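Local coordinates for uncharacterized protein (Pyrococcus furiosus, PDB 4XLZ) that probably removes an acetyl group from N,N'-diacetylchitobiose as a family CE-14 deacetylase with a metal site, here occupied by cadmium, at residues V60-I65 with L99-I104. Sequence-based numbering, arbitrary orientation.
Sequences VEVIYI and LGVRKI
The carbonyl O of K103 accepts the one direct backbone hydrogen bond between V60-I65 and L99-I104, from Y64 N at 3.0 Å and nearly straight (170° at the hydrogen), and I63 CA also makes a bent CA-H...O contact with this oxygen. One residue on, I104 CA lies 3.4 Å from Y64 O in a second CA-H...O contact. Further back the chains diverge and water fills in: one molecule links V60 O, V62 N and G100 O, and another donates to V62 O while accepting from R102 N. On the face of the sheet that carries Y64 and I104, the Y64 ring makes most of the apolar contact. V101 CG1 sits over one ring face, off-centre, in a CH-pi contact 3.9 Å from the centroid, while V101 CG2 meets Y64 CE1 at 3.6 Å and V62 CG1 at 3.8 Å. The pairing closes a right-handed beta-alpha-beta crossover of the parallel sheet: strand 61-68 leads through helix 81-99, ended by a Schellman motif at G100, into strand 103-109, one of the sheet's two edge strands within this chain. I104 lies alongside Y64, I104 CG1 3.9 Å from Y64 CD2, and L99 CD1 approaches the phenol oxygen. I52 of helix 43-57 also packs on Y64, L99 and V101. An alanine at Y64 would probably leave V101 CG1 without its aromatic face and open a gap between V101, I104 and L99. On the other sheet face, K103 runs beside I63; its chain, extended to CD, bends at chi3 (-77°), and NZ forms a salt bridge with E131 and reaches E61 OE2 through a water.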
loop_
_atom_site.group_PDB
_atom_site.type_symbol
_atom_site.label_atom_id
_atom_site.label_comp_id
_atom_site.label_asym_id
_atom_site.label_seq_id
_atom_site.Cartn_x
_atom_site.Cartn_y
_atom_site.Cartn_z
ATOM N N VAL A 60 21.760 4.097 -35.088
ATOM C CA VAL A 60 20.551 4.168 -34.154
ATOM C C VAL A 60 20.998 4.773 -32.828
ATOM O O VAL A 60 22.027 4.404 -32.273
ATOM C CB VAL A 60 20.013 2.772 -33.987
ATOM C CG1 VAL A 60 18.645 2.847 -33.140
ATOM C CG2 VAL A 60 19.570 2.147 -35.295
ATOM N N GLU A 61 20.211 5.713 -32.286
ATOM C CA GLU A 61 20.424 6.281 -30.976
ATOM C C GLU A 61 19.785 5.346 -29.908
ATOM O O GLU A 61 18.607 5.077 -30.017
ATOM C CB GLU A 61 19.739 7.676 -30.853
ATOM C CG GLU A 61 20.022 8.353 -29.586
ATOM C CD GLU A 61 19.387 9.730 -29.430
ATOM O OE1 GLU A 61 18.817 10.178 -30.457
ATOM O OE2 GLU A 61 19.488 10.301 -28.335
ATOM N N VAL A 62 20.681 4.739 -29.146
ATOM C CA VAL A 62 20.229 3.758 -28.091
ATOM C C VAL A 62 20.372 4.464 -26.802
ATOM O O VAL A 62 21.372 5.028 -26.377
ATOM C CB VAL A 62 21.128 2.481 -28.069
ATOM C CG1 VAL A 62 20.599 1.598 -26.931
ATOM C CG2 VAL A 62 21.106 1.744 -29.411
ATOM N N ILE A 63 19.183 4.493 -26.079
ATOM C CA ILE A 63 19.086 5.118 -24.737
ATOM C C ILE A 63 18.674 4.048 -23.699
ATOM O O ILE A 63 17.842 3.238 -24.043
ATOM C CB ILE A 63 17.953 6.220 -24.804
ATOM C CG1 ILE A 63 18.427 7.314 -25.837
ATOM C CG2 ILE A 63 17.704 6.814 -23.403
ATOM C CD1 ILE A 63 17.198 8.197 -26.211
ATOM N N TYR A 64 19.267 4.110 -22.553
ATOM C CA TYR A 64 18.865 3.102 -21.469
ATOM C C TYR A 64 17.916 3.826 -20.495
ATOM O O TYR A 64 18.046 5.024 -20.201
ATOM C CB TYR A 64 20.035 2.736 -20.620
ATOM C CG TYR A 64 21.035 1.794 -21.291
ATOM C CD1 TYR A 64 20.904 1.320 -22.586
ATOM C CD2 TYR A 64 22.098 1.438 -20.491
ATOM C CE1 TYR A 64 21.902 0.382 -23.123
ATOM C CE2 TYR A 64 23.096 0.511 -20.981
ATOM C CZ TYR A 64 22.930 0.077 -22.251
ATOM O OH TYR A 64 23.904 -0.787 -22.792
ATOM N N ILE A 65 16.963 2.998 -20.005
ATOM C CA ILE A 65 16.307 3.336 -18.716
ATOM C C ILE A 65 16.691 2.225 -17.734
ATOM O O ILE A 65 16.448 1.050 -18.107
ATOM C CB ILE A 65 14.790 3.377 -18.822
ATOM C CG1 ILE A 65 14.376 4.508 -19.775
ATOM C CG2 ILE A 65 14.209 3.696 -17.416
ATOM C CD1 ILE A 65 12.820 4.495 -20.125
ATOM N N LEU A 99 29.484 0.118 -25.846
ATOM C CA LEU A 99 28.433 -0.273 -26.741
ATOM C C LEU A 99 27.799 0.856 -27.590
ATOM O O LEU A 99 26.885 0.594 -28.355
ATOM C CB LEU A 99 27.269 -0.980 -25.879
ATOM C CG LEU A 99 27.805 -2.181 -25.106
ATOM C CD1 LEU A 99 26.618 -2.807 -24.305
ATOM C CD2 LEU A 99 28.330 -3.255 -26.099
ATOM N N GLY A 100 28.314 2.104 -27.436
ATOM C CA GLY A 100 27.818 3.206 -28.292
ATOM C C GLY A 100 26.603 3.894 -27.711
ATOM O O GLY A 100 25.986 4.693 -28.409
ATOM N N VAL A 101 26.368 3.605 -26.418
ATOM C CA VAL A 101 25.157 4.269 -25.796
ATOM C C VAL A 101 25.617 5.574 -25.119
ATOM O O VAL A 101 26.591 5.555 -24.312
ATOM C CB VAL A 101 24.584 3.222 -24.750
ATOM C CG1 VAL A 101 23.432 3.915 -23.797
ATOM C CG2 VAL A 101 24.092 2.046 -25.452
ATOM N N ARG A 102 24.832 6.641 -25.323
ATOM C CA ARG A 102 25.294 7.900 -24.770
ATOM C C ARG A 102 24.333 8.517 -23.767
ATOM O O ARG A 102 24.560 9.635 -23.323
ATOM C CB ARG A 102 25.373 8.981 -25.910
ATOM C CG ARG A 102 26.494 8.651 -26.959
ATOM C CD ARG A 102 26.307 9.470 -28.260
ATOM N NE ARG A 102 26.842 8.651 -29.366
ATOM C CZ ARG A 102 28.147 8.472 -29.634
ATOM N NH1 ARG A 102 29.091 9.089 -28.926
ATOM N NH2 ARG A 102 28.523 7.682 -30.630
ATOM N N LYS A 103 23.238 7.833 -23.437
ATOM C CA LYS A 103 22.284 8.478 -22.495
ATOM C C LYS A 103 21.622 7.352 -21.651
ATOM O O LYS A 103 21.153 6.371 -22.225
ATOM C CB LYS A 103 21.214 9.217 -23.227
ATOM C CG LYS A 103 20.291 10.010 -22.283
ATOM C CD LYS A 103 19.148 10.719 -23.068
ATOM C CE LYS A 103 19.515 11.982 -23.830
ATOM N NZ LYS A 103 18.185 12.819 -24.190
ATOM N N ILE A 104 21.650 7.593 -20.361
ATOM C CA ILE A 104 21.017 6.586 -19.412
ATOM C C ILE A 104 20.108 7.433 -18.501
ATOM O O ILE A 104 20.557 8.439 -17.877
ATOM C CB ILE A 104 22.076 5.926 -18.551
ATOM C CG1 ILE A 104 23.092 5.101 -19.456
ATOM C CG2 ILE A 104 21.349 4.955 -17.596
ATOM C CD1 ILE A 104 24.361 4.717 -18.633
HETATM O O HOH W 1 23.528 4.856 -29.744
HETATM O O HOH W 2 17.636 11.941 -27.184
HETATM O O HOH W 3 22.776 7.151 -27.016
#